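Local coordinates for neurotoxin (Clostridium botulinum, PDB 3N7L), which probably binds gangliosides on nerve cells, serving as the receptor-binding domain of a botulinum neurotoxin, at residues A[71-76]-A[112-117]; A[146-151]-A[218-223]; A[323-328]-A[396-401]. One frame throughout, in Å; residues are numbered along the deposited sequence.

Contact 1: A[71-76]-A[112-117]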
# COMPACT_ATOMS: atom_id res chain seq x y z
N GLU A 71 -25.33 -20.00 3.96
CA GLU A 71 -26.16 -18.90 4.42
C GLU A 71 -25.42 -17.58 4.24
O GLU A 71 -25.61 -16.89 3.24
CB GLU A 71 -26.55 -19.10 5.88
CG GLU A 71 -27.38 -20.35 6.11
CD GLU A 71 -27.91 -20.44 7.52
OE1 GLU A 71 -27.09 -20.48 8.46
OE2 GLU A 71 -29.15 -20.46 7.69
N SER A 72 -24.58 -17.24 5.21
CA SER A 72 -23.80 -16.01 5.16
C SER A 72 -22.36 -16.27 5.57
O SER A 72 -22.09 -17.05 6.49
CB SER A 72 -24.39 -14.95 6.11
OG SER A 72 -25.54 -14.34 5.57
N PHE A 73 -21.42 -15.64 4.88
CA PHE A 73 -20.02 -15.80 5.20
C PHE A 73 -19.22 -14.63 4.64
O PHE A 73 -19.66 -13.95 3.71
CB PHE A 73 -19.49 -17.14 4.67
CG PHE A 73 -19.46 -17.24 3.17
CD1 PHE A 73 -18.42 -16.68 2.44
CD2 PHE A 73 -20.48 -17.90 2.49
CE1 PHE A 73 -18.38 -16.78 1.05
CE2 PHE A 73 -20.46 -18.00 1.10
CZ PHE A 73 -19.41 -17.45 0.38
N SER A 74 -18.05 -14.40 5.22
CA SER A 74 -17.18 -13.32 4.80
C SER A 74 -15.75 -13.80 4.72
O SER A 74 -15.32 -14.62 5.54
CB SER A 74 -17.26 -12.16 5.80
OG SER A 74 -18.55 -11.58 5.81
N ILE A 75 -15.02 -13.29 3.74
CA ILE A 75 -13.62 -13.63 3.53
C ILE A 75 -12.82 -12.32 3.61
O ILE A 75 -13.13 -11.35 2.92
CB ILE A 75 -13.42 -14.26 2.13
CG1 ILE A 75 -14.26 -15.54 2.02
CG2 ILE A 75 -11.94 -14.58 1.91
CD1 ILE A 75 -14.27 -16.17 0.63
N SER A 76 -11.80 -12.29 4.46
CA SER A 76 -11.00 -11.07 4.59
C SER A 76 -9.53 -11.42 4.60
O SER A 76 -9.14 -12.46 5.12
CB SER A 76 -11.36 -10.32 5.88
OG SER A 76 -10.91 -11.03 7.03
N LEU A 112 -9.75 -7.67 -9.83
CA LEU A 112 -9.63 -8.70 -8.80
C LEU A 112 -11.08 -9.18 -8.76
O LEU A 112 -11.99 -8.40 -8.47
CB LEU A 112 -9.26 -8.11 -7.44
CG LEU A 112 -9.29 -9.13 -6.29
CD1 LEU A 112 -8.07 -10.01 -6.36
CD2 LEU A 112 -9.34 -8.41 -4.95
N VAL A 113 -11.32 -10.46 -9.05
CA VAL A 113 -12.69 -10.93 -9.05
C VAL A 113 -12.99 -12.16 -8.21
O VAL A 113 -12.21 -13.11 -8.14
CB VAL A 113 -13.20 -11.14 -10.53
CG1 VAL A 113 -12.05 -11.06 -11.50
CG2 VAL A 113 -13.95 -12.45 -10.67
N PHE A 114 -14.12 -12.09 -7.51
CA PHE A 114 -14.59 -13.16 -6.66
C PHE A 114 -15.73 -13.82 -7.41
O PHE A 114 -16.68 -13.16 -7.82
CB PHE A 114 -15.07 -12.62 -5.31
CG PHE A 114 -15.76 -13.65 -4.45
CD1 PHE A 114 -17.14 -13.77 -4.46
CD2 PHE A 114 -15.01 -14.53 -3.67
CE1 PHE A 114 -17.78 -14.75 -3.69
CE2 PHE A 114 -15.64 -15.51 -2.90
CZ PHE A 114 -17.03 -15.62 -2.92
N THR A 115 -15.63 -15.14 -7.57
CA THR A 115 -16.63 -15.90 -8.31
C THR A 115 -17.32 -16.97 -7.48
O THR A 115 -16.67 -17.72 -6.76
CB THR A 115 -15.99 -16.59 -9.53
OG1 THR A 115 -15.37 -15.61 -10.37
CG2 THR A 115 -17.04 -17.35 -10.34
N LEU A 116 -18.64 -17.02 -7.60
CA LEU A 116 -19.46 -18.01 -6.93
C LEU A 116 -19.77 -18.97 -8.09
O LEU A 116 -20.48 -18.59 -9.02
CB LEU A 116 -20.74 -17.35 -6.40
CG LEU A 116 -21.13 -17.48 -4.93
CD1 LEU A 116 -19.90 -17.51 -4.03
CD2 LEU A 116 -22.05 -16.31 -4.55
N LYS A 117 -19.23 -20.18 -8.05
CA LYS A 117 -19.44 -21.12 -9.14
C LYS A 117 -20.40 -22.26 -8.79
O LYS A 117 -20.04 -23.18 -8.05
CB LYS A 117 -18.10 -21.70 -9.58
CG LYS A 117 -18.15 -22.55 -10.84
CD LYS A 117 -16.81 -23.23 -11.07
CE LYS A 117 -16.76 -23.90 -12.43
NZ LYS A 117 -16.83 -22.90 -13.52

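Contact 2: A[146-151]-A[218-223]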
# COMPACT_ATOMS: atom_id res chain seq x y z
N THR A 146 -12.17 -7.57 1.58
CA THR A 146 -13.24 -8.10 2.41
C THR A 146 -14.40 -8.44 1.49
O THR A 146 -14.97 -7.56 0.85
CB THR A 146 -13.74 -7.10 3.47
OG1 THR A 146 -12.64 -6.70 4.30
CG2 THR A 146 -14.78 -7.78 4.36
N ILE A 147 -14.72 -9.72 1.41
CA ILE A 147 -15.82 -10.17 0.57
C ILE A 147 -16.91 -10.69 1.49
O ILE A 147 -16.66 -11.56 2.32
CB ILE A 147 -15.36 -11.30 -0.37
CG1 ILE A 147 -14.32 -10.76 -1.36
CG2 ILE A 147 -16.56 -11.89 -1.13
CD1 ILE A 147 -13.58 -11.84 -2.14
N THR A 148 -18.12 -10.14 1.38
CA THR A 148 -19.23 -10.60 2.21
C THR A 148 -20.28 -11.24 1.31
O THR A 148 -20.58 -10.73 0.23
CB THR A 148 -19.87 -9.46 3.05
OG1 THR A 148 -20.52 -8.52 2.19
CG2 THR A 148 -18.81 -8.74 3.88
N THR A 149 -20.83 -12.37 1.75
CA THR A 149 -21.82 -13.06 0.95
C THR A 149 -22.99 -13.61 1.75
O THR A 149 -22.81 -14.33 2.73
CB THR A 149 -21.19 -14.26 0.18
OG1 THR A 149 -20.23 -13.77 -0.77
CG2 THR A 149 -22.27 -15.05 -0.56
N ASN A 150 -24.20 -13.25 1.32
CA ASN A 150 -25.42 -13.75 1.94
C ASN A 150 -26.09 -14.47 0.78
O ASN A 150 -26.57 -13.84 -0.16
CB ASN A 150 -26.31 -12.60 2.40
CG ASN A 150 -27.59 -13.09 3.06
OD1 ASN A 150 -28.11 -14.15 2.71
ND2 ASN A 150 -28.12 -12.32 4.00
N MET A 151 -26.12 -15.80 0.83
CA MET A 151 -26.71 -16.59 -0.24
C MET A 151 -28.18 -16.28 -0.51
O MET A 151 -28.72 -16.66 -1.55
CB MET A 151 -26.53 -18.08 0.04
CG MET A 151 -25.06 -18.54 0.01
SD MET A 151 -24.21 -18.15 -1.55
CE MET A 151 -24.84 -19.45 -2.62
N LYS A 218 -19.17 -1.31 9.48
CA LYS A 218 -18.49 -1.03 10.74
C LYS A 218 -17.55 -2.17 11.14
O LYS A 218 -16.38 -1.93 11.43
CB LYS A 218 -19.52 -0.80 11.85
CG LYS A 218 -18.91 -0.42 13.19
CD LYS A 218 -19.99 -0.09 14.21
CE LYS A 218 -19.38 0.32 15.54
NZ LYS A 218 -20.43 0.70 16.54
N ASP A 219 -18.07 -3.39 11.17
CA ASP A 219 -17.28 -4.56 11.53
C ASP A 219 -16.03 -4.63 10.66
O ASP A 219 -14.92 -4.78 11.16
CB ASP A 219 -18.09 -5.85 11.34
CG ASP A 219 -19.27 -5.95 12.29
OD1 ASP A 219 -20.07 -6.92 12.17
OD2 ASP A 219 -19.39 -5.07 13.17
N ILE A 220 -16.24 -4.52 9.35
CA ILE A 220 -15.17 -4.57 8.35
C ILE A 220 -14.05 -3.59 8.68
O ILE A 220 -12.88 -3.97 8.76
CB ILE A 220 -15.72 -4.20 6.94
CG1 ILE A 220 -16.53 -5.36 6.38
CG2 ILE A 220 -14.59 -3.83 5.98
CD1 ILE A 220 -17.22 -5.02 5.10
N ASN A 221 -14.41 -2.33 8.87
CA ASN A 221 -13.41 -1.31 9.16
C ASN A 221 -12.72 -1.48 10.50
O ASN A 221 -11.54 -1.16 10.63
CB ASN A 221 -14.01 0.08 9.01
CG ASN A 221 -14.23 0.45 7.55
OD1 ASN A 221 -15.22 0.07 6.94
ND2 ASN A 221 -13.27 1.18 6.99
N ILE A 222 -13.44 -1.97 11.50
CA ILE A 222 -12.82 -2.19 12.80
C ILE A 222 -11.76 -3.28 12.60
O ILE A 222 -10.66 -3.20 13.15
CB ILE A 222 -13.86 -2.65 13.86
CG1 ILE A 222 -14.72 -1.46 14.28
CG2 ILE A 222 -13.16 -3.26 15.07
CD1 ILE A 222 -15.77 -1.80 15.31
N LEU A 223 -12.11 -4.29 11.81
CA LEU A 223 -11.18 -5.38 11.52
C LEU A 223 -9.97 -4.79 10.79
O LEU A 223 -8.83 -5.02 11.17
CB LEU A 223 -11.85 -6.43 10.63
CG LEU A 223 -11.02 -7.66 10.28
CD1 LEU A 223 -10.59 -8.37 11.55
CD2 LEU A 223 -11.83 -8.59 9.39

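Contact 3: A[323-328]-A[396-401]. With SO4 (sulfate ion), chain D.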
# COMPACT_ATOMS: atom_id res chain seq x y z
N ARG A 323 14.18 35.99 -4.84
CA ARG A 323 13.15 37.00 -4.59
C ARG A 323 12.13 36.34 -3.68
O ARG A 323 12.00 35.12 -3.68
CB ARG A 323 12.47 37.41 -5.90
CG ARG A 323 12.07 36.21 -6.75
CD ARG A 323 10.82 36.44 -7.58
NE ARG A 323 10.97 37.52 -8.55
CZ ARG A 323 10.27 37.62 -9.67
NH1 ARG A 323 9.37 36.69 -9.98
NH2 ARG A 323 10.45 38.65 -10.48
N ASN A 324 11.40 37.13 -2.90
CA ASN A 324 10.39 36.57 -2.00
C ASN A 324 9.35 35.80 -2.83
O ASN A 324 8.81 36.33 -3.79
CB ASN A 324 9.71 37.68 -1.22
CG ASN A 324 8.87 37.15 -0.07
OD1 ASN A 324 8.02 36.28 -0.26
ND2 ASN A 324 9.11 37.67 1.13
N LEU A 325 9.08 34.56 -2.44
CA LEU A 325 8.11 33.74 -3.18
C LEU A 325 6.67 34.00 -2.75
O LEU A 325 5.74 33.68 -3.49
CB LEU A 325 8.43 32.26 -3.00
CG LEU A 325 9.84 31.78 -3.40
CD1 LEU A 325 9.94 30.27 -3.21
CD2 LEU A 325 10.12 32.15 -4.85
N GLY A 326 6.49 34.56 -1.56
CA GLY A 326 5.15 34.83 -1.08
C GLY A 326 5.11 34.89 0.44
O GLY A 326 6.04 34.45 1.11
N THR A 327 4.02 35.44 0.97
CA THR A 327 3.85 35.56 2.41
C THR A 327 3.86 34.19 3.08
O THR A 327 3.14 33.29 2.68
CB THR A 327 2.52 36.26 2.77
OG1 THR A 327 2.45 37.53 2.10
CG2 THR A 327 2.42 36.50 4.27
N ASP A 328 4.69 34.06 4.11
CA ASP A 328 4.80 32.81 4.87
C ASP A 328 5.28 31.61 4.06
O ASP A 328 5.02 30.47 4.43
CB ASP A 328 3.47 32.47 5.53
CG ASP A 328 3.02 33.52 6.52
OD1 ASP A 328 3.78 33.82 7.46
OD2 ASP A 328 1.90 34.05 6.35
N TYR A 396 9.70 27.32 -11.36
CA TYR A 396 10.25 26.08 -10.83
C TYR A 396 9.21 25.46 -9.92
O TYR A 396 8.62 26.14 -9.07
CB TYR A 396 11.52 26.34 -10.01
CG TYR A 396 12.73 26.75 -10.83
CD1 TYR A 396 13.33 25.85 -11.71
CD2 TYR A 396 13.24 28.04 -10.77
CE1 TYR A 396 14.41 26.23 -12.51
CE2 TYR A 396 14.31 28.44 -11.56
CZ TYR A 396 14.89 27.53 -12.43
OH TYR A 396 15.95 27.91 -13.23
N LEU A 397 8.98 24.16 -10.11
CA LEU A 397 8.05 23.43 -9.26
C LEU A 397 8.96 23.01 -8.12
O LEU A 397 9.93 22.27 -8.32
CB LEU A 397 7.50 22.20 -9.99
CG LEU A 397 6.52 21.31 -9.23
CD1 LEU A 397 5.32 22.13 -8.75
CD2 LEU A 397 6.08 20.16 -10.13
N ILE A 398 8.67 23.50 -6.92
CA ILE A 398 9.53 23.23 -5.78
C ILE A 398 8.82 22.84 -4.50
O ILE A 398 7.63 23.11 -4.31
CB ILE A 398 10.35 24.48 -5.41
CG1 ILE A 398 9.38 25.61 -5.00
CG2 ILE A 398 11.20 24.93 -6.60
CD1 ILE A 398 10.03 26.72 -4.20
N PRO A 399 9.55 22.19 -3.59
CA PRO A 399 8.97 21.79 -2.30
C PRO A 399 9.02 23.13 -1.56
O PRO A 399 10.02 23.85 -1.64
CB PRO A 399 9.97 20.76 -1.77
CG PRO A 399 11.27 21.23 -2.34
CD PRO A 399 10.92 21.66 -3.74
N VAL A 400 7.95 23.48 -0.86
CA VAL A 400 7.88 24.76 -0.16
C VAL A 400 7.17 24.61 1.18
O VAL A 400 6.26 23.79 1.33
CB VAL A 400 7.10 25.79 -1.04
CG1 VAL A 400 5.67 25.33 -1.24
CG2 VAL A 400 7.14 27.17 -0.40
N ILE A 401 7.60 25.39 2.16
CA ILE A 401 6.99 25.33 3.48
C ILE A 401 6.12 26.57 3.72
O ILE A 401 6.54 27.69 3.44
CB ILE A 401 8.07 25.26 4.58
CG1 ILE A 401 8.94 24.01 4.39
CG2 ILE A 401 7.42 25.23 5.96
CD1 ILE A 401 10.10 23.92 5.34
S SO4 D . 7.01 37.09 4.35
O1 SO4 D . 6.70 37.75 3.07
O2 SO4 D . 8.41 37.38 4.73
O3 SO4 D . 6.84 35.61 4.23
O4 SO4 D . 6.08 37.59 5.38

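Contact 1: A[71-76]-A[112-117]
Strands 72-76 and 112-117 face each other roughly antiparallel, at 151° between their directions, and their axes come no closer than 11.7 Å. That spacing is too wide for backbone pairing, so the gap is bridged by side chains alone. Ile75 lies across from Phe114, with their CA atoms 10.2 Å apart. Ile75 points toward the other strand. Its CG1 is anti to the carbonyl carbon, and a nearly straight chi2 of 173° carries CD1 out to Phe114 CE2, 3.8 Å away. The methyl comes obliquely to the ring, neither squarely over it nor in its plane. Phe114 points back toward Ile75, with CG anti to its own backbone N.

The two strands belong to opposing antiparallel sheets of a lectin-like beta sandwich, and all four touching residues are buried in its core. Phe73 sets off less directly, but its ring swings across the gap. Its outer edge does the touching: CE1 is 4.4 Å from Phe114 CZ. The two ring planes are inclined by about 59°, and the rings meet as loose apolar neighbours, not as a stack. The same edge of Phe73 serves Leu116, whose CD1 lies near the ring plane and 4.4 Å from Phe73 CZ. Phe114 and Leu116 thus meet the rim of the Phe73 ring at adjacent atoms, CE1 and CZ. Ile147 of strand 143-150 also touches Phe114, while Trp103 of strand 102-108 flanks Ile75. Leu172 covers part of Leu116. On the opposite face of strand 72-76, Ser74 OG is hydrogen-bonded to Lys213 O and Leu215 N.

Contact 2: A[146-151]-A[218-223]
Leu223 N donates to Asp219 O at 2.9 Å, a helical bond in the turn that presents Ile220 to Thr146 and Thr148. Ile222 N makes the same kind of bond to Lys218 O, also at 2.9 Å. These bonds stay within the helix; across to strand 146-150 the contact is van der Waals packing.

Ile220 carries the helix side of it. Its two branches meet the two branches of Thr146 one to one. CG1 sits 3.6 Å from Thr146 CG2, and CD1 follows at 3.8 Å from that same methyl. The other branch, CG2, passes 3.9 Å from Thr146 OG1. The two side chains cross at a slant, each pointing at the opposite backbone. Thr146 has CG2 anti to its backbone N (chi1 -57° for OG1), which sets the methyl against the longer arm of Ile220 and leaves the hydroxyl beside the shorter one. Two residues on along the strand, Thr148 faces the same way. Its CG2 meets only the tip of Ile220, at 4.2 Å from CD1. Ile147, between the two threonines, points to the other face of the sheet. This alternation is that of a regular strand with one face under a helix and the other toward the sandwich interior. All three touching residues are buried.

Tyr158 of strand 154-159 and Leu215 in the loop before the helix also border Ile220. Leu223, one turn further on, touches Ser76 of strand 72-82. Helix 217-226 thus lies on the outer face of the nine-stranded sheet, against strand 143-150 and its two neighbours, strands 72-82 and 154-159.

Contact 3: A[323-328]-A[396-401]
Leu325 reaches from its loop to Ile398 on strand 396-401. Its CB heads toward the strand but is still 5.9 Å from Ile398 CD1. Leu325 CG, anti to the carbonyl carbon, is 5.1 Å from Ile398 CD1. There the chain forks. Leu325 CD1 goes on to meet Ile398 CD1 at 3.7 Å, while CD2 branches off toward neither this methyl nor the rest of the strand. The two side chains meet tip to tip. With chi1 at 62°, CG1 of Ile398 lies between the backbone N and the carbonyl carbon, and from there CD1 reaches Leu325. Tyr382 and Pro331 border both side chains, so the pair packs against both neighbouring strands, 373-384 and 329-335.

The fold here is the beta-trefoil half of the receptor-binding domain. Residues 323-328 form the loop joining strand 313-318 to strand 329-335, and the latter pairs antiparallel with strand 394-402. An Asx turn shapes the loop: Gly326 N donates to Asn324 OD1 at 2.6 Å, in the carbonyl plane, with a C=O to donor angle of 159°. The other end of that amide, Asn324 ND2, holds O1 of a sulfate ion at 3.1 Å. Asp328 N donates to sulfate O3 at 2.7 Å, so the ion is held by the Asn324 side chain and, four residues on, by the backbone of Asp328. It probably came from the crystallisation liquor. Asp328 has left-handed helical backbone angles, and beside Ile401 the two carbonyl oxygens lie close without bonding. Asp328 also makes a backbone hydrogen bond with Ile403.

How the contacts relate
Contacts 1, 2 and 3 follow one another along the chain, each closing before the next opens. Contacts 1 and 2 are neighbours, with centres 11 Å apart. They share the nine-stranded sheet of the sandwich, where strands 72-82 and 143-150 are adjacent. Contact 1 packs one face of this sheet against the second sheet, and contact 2 puts helix 217-226 on the other face. Contact 3 is separate. It lies in the trefoil region, on the other side of the chain's centre, about 51 Å from contact 1 and 46 Å from contact 2 between centres. The three thus sample both halves of a two-part receptor-binding domain.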